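Local coordinates for RagB/SusD domain protein (Flavobacterium johnsoniae, PDB 5J5U) that binds chitin as a SusD homologue encoded in a polysaccharide utilization locus, probably passing chitin fragments on for uptake across the outer membrane, at residues Ser50-Lys61 with Val302-Glu310; Leu276-Val287 with Pro294-Val302. All coordinates share one frame; numbering follows the deposited sequence.

Overall arrangement
Segments 294-302 and 302-310 both come from the long loop between strands 280-281 and 320-321 of a mostly helical SusD-like protein. The centres of interactions 1 and 2 are about 18 Å apart, and both lie on the same side of the chain's centre. Interaction 2 is local: 276-287 meets 294-302 across six intervening residues. Interaction 1 is long-range: 302-310 packs on the short helix 53-60, 241 residues away in sequence. Val-302 belongs to both, so the chain passes straight from one contact into the other. In interaction 1 it lies against Ser-50 and Gly-51. Where chitin binds cannot be read from these two contacts.

Interaction 1: residues Ser50-Lys61 with Val302-Glu310; sequences SGSWAVTEYGSK and VRPGVFRWE
One side of helix 53-60, from its N-cap to Lys-61, meets the loop 302-310, with the Phe-307 ring laid against the helix. Thr-56 CG2 stands over one face of that ring, a CH-pi contact 4.1 Å from the centroid. Trp-309 CZ2 of the same loop lies over the rim of the opposite face. The ring of Trp-53 lies beside Phe-307, its plane 18° away, but the two are slid apart and barely overlap. Their closest carbons, Trp-53 CE3 and Phe-307 CE1, are 3.6 Å apart. With Phe-307 CG anti to its carbonyl carbon (chi1 -65°), the ring reaches back to the helix. Glu-57 OE1 lies at its edge, 3.4 Å from Phe-307 CZ. That carboxylate oxygen is bridged to Lys-61 NZ, which also pairs with Asp-437, while Glu-57 OE2 pairs with Lys-63.

Arg-308 N donates to Gly-51 O at 2.8 Å, in the carbonyl plane and on a lone pair. Ser-60 OG accepts from Gly-305 N at 2.9 Å, with an N-H...OG angle of 131°, a bent bond. Gly-305, with positive phi, belongs to the type II turn 303-306. Arg-303 O closes this turn by taking Val-306 N, and on the other face of its plane it takes Ser-50 OG at 3.2 Å. Within 50-61, Thr-56 OG1 accepts from Gly-51 N and donates to Ser-52 O. These two bonds on OG1 fix the side-chain rotation that places the other branch, CG2, over Phe-307. Ser-52 is the N-cap: its OG accepts from Val-55 N and bonds Asp-258.

The contact joins a largely apolar aromatic cluster to well-paired backbone groups. The charges beside Phe-307 have partners of their own, which probably keeps the ends of Glu-57 and Lys-61 beside the ring.

Interaction 2: residues Leu276-Val287 with Pro294-Val302; sequences LKMLATPKTGSV and PGEELYEGV
A salt-bridge network around Lys-283 and a tyrosine packed at the helix 276-279 end close this local loop. Lys-283 NZ holds three acceptors: Glu-296 OE2 at 2.8 Å, Glu-300 OE1 at 3.0 Å and the backbone Glu-297 O at 3.0 Å. The bend at chi3 (52°) brings NZ to the Glu-297 carbonyl and between the two carboxylates. Glu-300 OE1 is met from above its carboxylate plane. Lys-283 NZ meets Glu-296 OE2 on the anti side, somewhat out of the carboxylate plane. The syn lone pair of Glu-296 OE2 takes Val-287 N at 2.8 Å. The other oxygen, Glu-296 OE1, takes Ser-286 OG at a modelled 2.5 Å, very short and doubtful in exact length; Ser-286 OG also bonds Asn-288. Extended, with CG anti to the backbone N (chi1 178°), Glu-296 reaches these donors. Lys-283 N donates to Leu-298 O, a nearly straight bond (169°).

Tyr-299 lies between the helix and Pro-282. Leu-276 stands over one ring face, with CD2 4.1 Å from Tyr-299 CG. The Lys-277 side chain crosses that of Tyr-299 at about a right angle, with CG 3.5 Å from Tyr-299 OH. Pro-282 runs alongside the ring. A water donates to Ala-280 O and hydrogen-bonds Tyr-299 OH.

One ammonium is shared by two carboxylates and probably balances only part of their charge. The two bonds on Glu-296 OE2 should limit rotation of its carboxylate.

Interaction 1: residues Ser50-Lys61 with Val302-Glu310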
loop_
_atom_site.group_PDB
_atom_site.type_symbol
_atom_site.label_atom_id
_atom_site.label_comp_id
_atom_site.label_asym_id
_atom_site.label_seq_id
_atom_site.Cartn_x
_atom_site.Cartn_y
_atom_site.Cartn_z
ATOM N N SER A 50 12.317 -3.265 10.498
ATOM C CA SER A 50 13.716 -2.893 10.746
ATOM C C SER A 50 14.616 -4.123 10.995
ATOM O O SER A 50 14.141 -5.183 11.373
ATOM C CB SER A 50 13.793 -1.905 11.922
ATOM O OG SER A 50 15.032 -1.213 11.923
ATOM N N GLY A 51 15.919 -3.997 10.789
ATOM C CA GLY A 51 16.796 -5.106 11.114
ATOM C C GLY A 51 17.736 -5.596 10.041
ATOM O O GLY A 51 18.898 -5.880 10.329
ATOM N N SER A 52 17.232 -5.743 8.819
ATOM C CA SER A 52 18.066 -6.178 7.704
ATOM C C SER A 52 18.973 -5.037 7.217
ATOM O O SER A 52 18.690 -3.868 7.465
ATOM C CB SER A 52 17.212 -6.683 6.542
ATOM O OG SER A 52 16.752 -5.618 5.722
ATOM N N TRP A 53 20.052 -5.380 6.528
ATOM C CA TRP A 53 20.965 -4.381 5.984
ATOM C C TRP A 53 20.262 -3.398 5.047
ATOM O O TRP A 53 20.293 -2.197 5.269
ATOM C CB TRP A 53 22.126 -5.062 5.241
ATOM C CG TRP A 53 22.944 -4.122 4.413
ATOM C CD1 TRP A 53 22.968 -4.046 3.046
ATOM C CD2 TRP A 53 23.840 -3.101 4.887
ATOM N NE1 TRP A 53 23.840 -3.057 2.645
ATOM C CE2 TRP A 53 24.388 -2.465 3.754
ATOM C CE3 TRP A 53 24.238 -2.672 6.159
ATOM C CZ2 TRP A 53 25.302 -1.422 3.852
ATOM C CZ3 TRP A 53 25.149 -1.633 6.257
ATOM C CH2 TRP A 53 25.675 -1.023 5.109
ATOM N N ALA A 54 19.600 -3.910 4.019
ATOM C CA ALA A 54 19.010 -3.032 3.005
ATOM C C ALA A 54 17.920 -2.092 3.581
ATOM O O ALA A 54 17.932 -0.858 3.365
ATOM C CB ALA A 54 18.442 -3.884 1.869
ATOM N N VAL A 55 16.998 -2.667 4.338
ATOM C CA VAL A 55 15.864 -1.879 4.813
ATOM C C VAL A 55 16.338 -0.832 5.836
ATOM O O VAL A 55 15.998 0.347 5.735
ATOM C CB VAL A 55 14.757 -2.797 5.400
ATOM C CG1 VAL A 55 13.647 -1.988 5.968
ATOM C CG2 VAL A 55 14.196 -3.750 4.315
ATOM N N THR A 56 17.169 -1.258 6.779
ATOM C CA THR A 56 17.615 -0.376 7.844
ATOM C C THR A 56 18.544 0.705 7.334
ATOM O O THR A 56 18.364 1.898 7.663
ATOM C CB THR A 56 18.376 -1.116 8.966
ATOM O OG1 THR A 56 17.657 -2.286 9.351
ATOM C CG2 THR A 56 18.572 -0.186 10.177
ATOM N N GLU A 57 19.534 0.277 6.549
ATOM C CA GLU A 57 20.566 1.184 6.065
ATOM C C GLU A 57 19.976 2.239 5.158
ATOM O O GLU A 57 20.320 3.414 5.309
ATOM C CB GLU A 57 21.685 0.424 5.348
ATOM C CG GLU A 57 22.762 1.311 4.697
ATOM C CD GLU A 57 23.690 2.021 5.709
ATOM O OE1 GLU A 57 23.431 1.988 6.926
ATOM O OE2 GLU A 57 24.693 2.621 5.282
ATOM N N TYR A 58 19.052 1.853 4.274
ATOM C CA TYR A 58 18.539 2.834 3.311
ATOM C C TYR A 58 17.126 3.335 3.642
ATOM O O TYR A 58 16.895 4.556 3.592
ATOM C CB TYR A 58 18.602 2.258 1.889
ATOM C CG TYR A 58 20.014 1.822 1.551
ATOM C CD1 TYR A 58 21.010 2.764 1.309
ATOM C CD2 TYR A 58 20.375 0.475 1.548
ATOM C CE1 TYR A 58 22.304 2.385 1.030
ATOM C CE2 TYR A 58 21.688 0.083 1.267
ATOM C CZ TYR A 58 22.646 1.051 1.009
ATOM O OH TYR A 58 23.946 0.692 0.732
ATOM N N GLY A 59 16.202 2.436 4.000
ATOM C CA GLY A 59 14.837 2.848 4.297
ATOM C C GLY A 59 14.606 3.421 5.704
ATOM O O GLY A 59 13.927 4.410 5.906
ATOM N N SER A 60 15.181 2.777 6.696
ATOM C CA SER A 60 14.944 3.165 8.066
ATOM C C SER A 60 15.704 4.463 8.422
ATOM O O SER A 60 15.128 5.387 8.979
ATOM C CB SER A 60 15.352 2.007 8.979
ATOM O OG SER A 60 14.700 2.098 10.212
ATOM N N LYS A 61 16.983 4.537 8.049
ATOM C CA LYS A 61 17.817 5.697 8.391
ATOM C C LYS A 61 17.798 6.836 7.348
ATOM O O LYS A 61 18.274 7.926 7.643
ATOM C CB LYS A 61 19.264 5.250 8.608
ATOM C CG LYS A 61 19.439 4.290 9.749
ATOM C CD LYS A 61 20.908 4.129 10.137
ATOM C CE LYS A 61 21.746 3.508 9.051
ATOM N NZ LYS A 61 23.149 3.201 9.533
ATOM N N VAL A 302 12.279 -4.804 16.333
ATOM C CA VAL A 302 13.587 -4.166 16.231
ATOM C C VAL A 302 13.360 -2.666 16.082
ATOM O O VAL A 302 12.584 -2.237 15.227
ATOM C CB VAL A 302 14.423 -4.697 15.020
ATOM C CG1 VAL A 302 15.739 -3.905 14.887
ATOM C CG2 VAL A 302 14.713 -6.197 15.157
ATOM N N ARG A 303 14.037 -1.879 16.913
ATOM C CA ARG A 303 13.941 -0.428 16.845
ATOM C C ARG A 303 14.380 0.099 15.467
ATOM O O ARG A 303 15.438 -0.290 14.951
ATOM C CB ARG A 303 14.800 0.210 17.950
ATOM C CG ARG A 303 14.816 1.746 17.981
ATOM C CD ARG A 303 13.738 2.303 18.888
ATOM N NE ARG A 303 13.699 3.766 18.887
ATOM C CZ ARG A 303 13.081 4.510 19.811
ATOM N NH1 ARG A 303 12.461 3.938 20.847
ATOM N NH2 ARG A 303 13.105 5.836 19.707
ATOM N N PRO A 304 13.565 0.985 14.873
ATOM C CA PRO A 304 13.938 1.632 13.604
ATOM C C PRO A 304 15.301 2.316 13.711
ATOM O O PRO A 304 15.597 2.963 14.706
ATOM C CB PRO A 304 12.819 2.655 13.381
ATOM C CG PRO A 304 11.638 2.097 14.154
ATOM C CD PRO A 304 12.251 1.431 15.367
ATOM N N GLY A 305 16.141 2.127 12.701
ATOM C CA GLY A 305 17.477 2.688 12.701
ATOM C C GLY A 305 18.495 1.721 13.273
ATOM O O GLY A 305 19.690 1.982 13.249
ATOM N N VAL A 306 18.025 0.577 13.754
ATOM C CA VAL A 306 18.902 -0.392 14.400
ATOM C C VAL A 306 18.934 -1.685 13.602
ATOM O O VAL A 306 17.893 -2.226 13.269
ATOM C CB VAL A 306 18.446 -0.674 15.872
ATOM C CG1 VAL A 306 19.264 -1.801 16.504
ATOM C CG2 VAL A 306 18.528 0.602 16.708
ATOM N N PHE A 307 20.131 -2.149 13.261
ATOM C CA PHE A 307 20.308 -3.430 12.569
ATOM C C PHE A 307 20.022 -4.603 13.533
ATOM O O PHE A 307 20.127 -4.432 14.752
ATOM C CB PHE A 307 21.731 -3.547 12.014
ATOM C CG PHE A 307 22.075 -2.537 10.937
ATOM C CD1 PHE A 307 21.479 -2.605 9.675
ATOM C CD2 PHE A 307 23.033 -1.549 11.170
ATOM C CE1 PHE A 307 21.809 -1.700 8.673
ATOM C CE2 PHE A 307 23.377 -0.634 10.174
ATOM C CZ PHE A 307 22.760 -0.712 8.926
ATOM N N ARG A 308 19.658 -5.772 13.003
ATOM C CA ARG A 308 19.324 -6.934 13.845
ATOM C C ARG A 308 20.522 -7.434 14.669
ATOM O O ARG A 308 20.344 -7.925 15.780
ATOM C CB ARG A 308 18.747 -8.086 12.995
ATOM C CG ARG A 308 19.738 -8.753 12.022
ATOM C CD ARG A 308 19.038 -9.590 10.923
ATOM N NE ARG A 308 18.155 -10.632 11.456
ATOM C CZ ARG A 308 18.539 -11.880 11.731
ATOM N NH1 ARG A 308 19.789 -12.256 11.505
ATOM N NH2 ARG A 308 17.672 -12.758 12.229
ATOM N N TRP A 309 21.739 -7.294 14.150
ATOM C CA TRP A 309 22.912 -7.749 14.889
ATOM C C TRP A 309 23.332 -6.751 15.981
ATOM O O TRP A 309 24.237 -7.036 16.769
ATOM C CB TRP A 309 24.081 -7.996 13.938
ATOM C CG TRP A 309 24.408 -6.803 13.043
ATOM C CD1 TRP A 309 25.211 -5.729 13.352
ATOM C CD2 TRP A 309 23.958 -6.587 11.691
ATOM N NE1 TRP A 309 25.279 -4.855 12.270
ATOM C CE2 TRP A 309 24.528 -5.365 11.242
ATOM C CE3 TRP A 309 23.129 -7.299 10.822
ATOM C CZ2 TRP A 309 24.283 -4.847 9.964
ATOM C CZ3 TRP A 309 22.895 -6.779 9.547
ATOM C CH2 TRP A 309 23.471 -5.562 9.139
ATOM N N GLU A 310 22.647 -5.610 16.048
ATOM C CA GLU A 310 22.928 -4.602 17.069
ATOM C C GLU A 310 21.918 -4.698 18.200
ATOM O O GLU A 310 22.039 -3.995 19.189
ATOM C CB GLU A 310 22.891 -3.182 16.482
ATOM C CG GLU A 310 23.916 -2.891 15.398
ATOM C CD GLU A 310 23.747 -1.502 14.794
ATOM O OE1 GLU A 310 22.596 -1.022 14.684
ATOM O OE2 GLU A 310 24.768 -0.878 14.451
#

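Interaction 2: residues Leu276-Val287 with Pro294-Val302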
loop_
_atom_site.group_PDB
_atom_site.type_symbol
_atom_site.label_atom_id
_atom_site.label_comp_id
_atom_site.label_asym_id
_atom_site.label_seq_id
_atom_site.Cartn_x
_atom_site.Cartn_y
_atom_site.Cartn_z
ATOM N N LEU A 276 -0.920 -10.229 16.697
ATOM C CA LEU A 276 0.462 -10.283 17.191
ATOM C C LEU A 276 1.231 -11.553 16.785
ATOM O O LEU A 276 2.303 -11.468 16.156
ATOM C CB LEU A 276 0.475 -10.146 18.718
ATOM C CG LEU A 276 1.846 -10.212 19.390
ATOM C CD1 LEU A 276 2.721 -9.083 18.877
ATOM C CD2 LEU A 276 1.719 -10.117 20.910
ATOM N N LYS A 277 0.684 -12.717 17.143
ATOM C CA LYS A 277 1.327 -14.009 16.849
ATOM C C LYS A 277 0.965 -14.559 15.471
ATOM O O LYS A 277 1.633 -15.471 14.963
ATOM C CB LYS A 277 0.973 -15.051 17.926
ATOM C CG LYS A 277 1.177 -14.576 19.346
ATOM C CD LYS A 277 0.581 -15.574 20.338
ATOM C CE LYS A 277 1.085 -15.333 21.744
ATOM N NZ LYS A 277 0.505 -16.324 22.688
ATOM N N MET A 278 -0.087 -14.012 14.864
ATOM C CA MET A 278 -0.377 -14.338 13.474
ATOM C C MET A 278 0.735 -13.770 12.594
ATOM O O MET A 278 0.996 -14.286 11.512
ATOM C CB MET A 278 -1.737 -13.772 13.048
ATOM C CG MET A 278 -2.911 -14.215 13.926
ATOM S SD MET A 278 -4.497 -13.508 13.429
ATOM C CE MET A 278 -4.677 -14.244 11.799
ATOM N N LEU A 279 1.378 -12.697 13.064
ATOM C CA LEU A 279 2.404 -11.997 12.280
ATOM C C LEU A 279 3.830 -12.313 12.747
ATOM O O LEU A 279 4.702 -12.581 11.933
ATOM C CB LEU A 279 2.181 -10.470 12.338
ATOM C CG LEU A 279 0.918 -9.901 11.696
ATOM C CD1 LEU A 279 0.686 -8.453 12.101
ATOM C CD2 LEU A 279 0.983 -10.031 10.196
ATOM N N ALA A 280 4.062 -12.258 14.059
ATOM C CA ALA A 280 5.417 -12.352 14.610
ATOM C C ALA A 280 5.766 -13.727 15.208
ATOM O O ALA A 280 4.946 -14.373 15.859
ATOM C CB ALA A 280 5.609 -11.288 15.663
ATOM N N THR A 281 7.009 -14.146 15.013
ATOM C CA THR A 281 7.529 -15.309 15.690
ATOM C C THR A 281 8.157 -14.855 17.007
ATOM O O THR A 281 8.708 -13.749 17.091
ATOM C CB THR A 281 8.576 -16.026 14.856
ATOM O OG1 THR A 281 9.719 -15.177 14.707
ATOM C CG2 THR A 281 8.017 -16.406 13.494
ATOM N N PRO A 282 8.077 -15.703 18.042
ATOM C CA PRO A 282 8.576 -15.322 19.374
ATOM C C PRO A 282 10.099 -15.220 19.431
ATOM O O PRO A 282 10.767 -15.819 18.601
ATOM C CB PRO A 282 8.078 -16.465 20.268
ATOM C CG PRO A 282 7.951 -17.651 19.328
ATOM C CD PRO A 282 7.497 -17.064 18.022
ATOM N N LYS A 283 10.642 -14.465 20.383
ATOM C CA LYS A 283 12.089 -14.463 20.612
ATOM C C LYS A 283 12.564 -15.863 21.027
ATOM O O LYS A 283 11.825 -16.603 21.688
ATOM C CB LYS A 283 12.465 -13.451 21.697
ATOM C CG LYS A 283 12.095 -12.016 21.394
ATOM C CD LYS A 283 12.003 -11.194 22.689
ATOM C CE LYS A 283 13.255 -11.324 23.553
ATOM N NZ LYS A 283 13.112 -10.492 24.777
ATOM N N THR A 284 13.787 -16.232 20.651
ATOM C CA THR A 284 14.343 -17.510 21.095
ATOM C C THR A 284 15.486 -17.269 22.064
ATOM O O THR A 284 15.799 -18.119 22.894
ATOM C CB THR A 284 14.858 -18.365 19.938
ATOM O OG1 THR A 284 15.920 -17.675 19.265
ATOM C CG2 THR A 284 13.738 -18.686 18.971
ATOM N N GLY A 285 16.092 -16.094 21.967
ATOM C CA GLY A 285 17.142 -15.706 22.880
ATOM C C GLY A 285 16.667 -14.656 23.866
ATOM O O GLY A 285 15.668 -13.979 23.643
ATOM N N SER A 286 17.412 -14.512 24.956
ATOM C CA SER A 286 17.157 -13.482 25.955
ATOM C C SER A 286 17.964 -12.240 25.666
ATOM O O SER A 286 19.065 -12.329 25.120
ATOM C CB SER A 286 17.526 -13.985 27.349
ATOM O OG SER A 286 17.471 -12.935 28.309
ATOM N N VAL A 287 17.441 -11.091 26.091
ATOM C CA VAL A 287 18.168 -9.839 25.952
ATOM C C VAL A 287 19.504 -9.904 26.686
ATOM O O VAL A 287 20.423 -9.146 26.382
ATOM C CB VAL A 287 17.355 -8.646 26.485
ATOM C CG1 VAL A 287 16.107 -8.416 25.648
ATOM C CG2 VAL A 287 16.980 -8.864 27.939
ATOM N N PRO A 294 11.779 -18.442 31.363
ATOM C CA PRO A 294 10.404 -18.095 31.747
ATOM C C PRO A 294 10.284 -16.646 32.235
ATOM O O PRO A 294 11.176 -16.107 32.887
ATOM C CB PRO A 294 10.089 -19.089 32.880
ATOM C CG PRO A 294 11.042 -20.235 32.657
ATOM C CD PRO A 294 12.296 -19.597 32.119
ATOM N N GLY A 295 9.155 -16.027 31.934
ATOM C CA GLY A 295 8.922 -14.671 32.384
ATOM C C GLY A 295 9.365 -13.583 31.421
ATOM O O GLY A 295 8.708 -12.549 31.352
ATOM N N GLU A 296 10.442 -13.802 30.662
ATOM C CA GLU A 296 10.915 -12.746 29.760
ATOM C C GLU A 296 9.987 -12.609 28.569
ATOM O O GLU A 296 9.613 -13.608 27.948
ATOM C CB GLU A 296 12.342 -12.996 29.252
ATOM C CG GLU A 296 12.809 -11.901 28.248
ATOM C CD GLU A 296 14.302 -11.946 27.932
ATOM O OE1 GLU A 296 15.035 -12.691 28.634
ATOM O OE2 GLU A 296 14.742 -11.233 26.979
ATOM N N GLU A 297 9.631 -11.359 28.268
ATOM C CA GLU A 297 8.782 -11.015 27.130
ATOM C C GLU A 297 9.242 -11.715 25.872
ATOM O O GLU A 297 10.428 -11.695 25.527
ATOM C CB GLU A 297 8.779 -9.502 26.895
ATOM C CG GLU A 297 7.960 -9.084 25.693
ATOM C CD GLU A 297 6.524 -9.528 25.800
ATOM O OE1 GLU A 297 5.862 -9.118 26.768
ATOM O OE2 GLU A 297 6.053 -10.293 24.924
ATOM N N LEU A 298 8.285 -12.340 25.206
ATOM C CA LEU A 298 8.530 -13.144 24.015
ATOM C C LEU A 298 8.397 -12.330 22.726
ATOM O O LEU A 298 8.887 -12.750 21.675
ATOM C CB LEU A 298 7.543 -14.318 23.994
ATOM C CG LEU A 298 7.864 -15.533 24.883
ATOM C CD1 LEU A 298 6.776 -16.569 24.779
ATOM C CD2 LEU A 298 9.183 -16.168 24.471
ATOM N N TYR A 299 7.740 -11.172 22.806
ATOM C CA TYR A 299 7.425 -10.409 21.599
ATOM C C TYR A 299 7.937 -8.990 21.657
ATOM O O TYR A 299 7.374 -8.132 22.343
ATOM C CB TYR A 299 5.914 -10.426 21.336
ATOM C CG TYR A 299 5.477 -11.825 20.986
ATOM C CD1 TYR A 299 5.615 -12.301 19.689
ATOM C CD2 TYR A 299 4.988 -12.702 21.969
ATOM C CE1 TYR A 299 5.260 -13.585 19.361
ATOM C CE2 TYR A 299 4.623 -14.017 21.643
ATOM C CZ TYR A 299 4.767 -14.443 20.340
ATOM O OH TYR A 299 4.412 -15.717 19.986
ATOM N N GLU A 300 9.021 -8.764 20.919
ATOM C CA GLU A 300 9.615 -7.440 20.780
ATOM C C GLU A 300 10.102 -7.235 19.351
ATOM O O GLU A 300 10.667 -8.149 18.750
ATOM C CB GLU A 300 10.767 -7.250 21.776
ATOM C CG GLU A 300 10.326 -7.173 23.239
ATOM C CD GLU A 300 11.475 -7.342 24.241
ATOM O OE1 GLU A 300 12.617 -7.669 23.840
ATOM O OE2 GLU A 300 11.226 -7.146 25.445
ATOM N N GLY A 301 9.872 -6.044 18.803
ATOM C CA GLY A 301 10.351 -5.725 17.472
ATOM C C GLY A 301 11.744 -5.116 17.507
ATOM O O GLY A 301 12.328 -4.930 18.578
ATOM N N VAL A 302 12.279 -4.804 16.333
ATOM C CA VAL A 302 13.587 -4.166 16.231
ATOM C C VAL A 302 13.360 -2.666 16.082
ATOM O O VAL A 302 12.584 -2.237 15.227
ATOM C CB VAL A 302 14.423 -4.697 15.020
ATOM C CG1 VAL A 302 15.739 -3.905 14.887
ATOM C CG2 VAL A 302 14.713 -6.197 15.157
HETATM O O HOH W 1 4.364 -16.731 17.361
#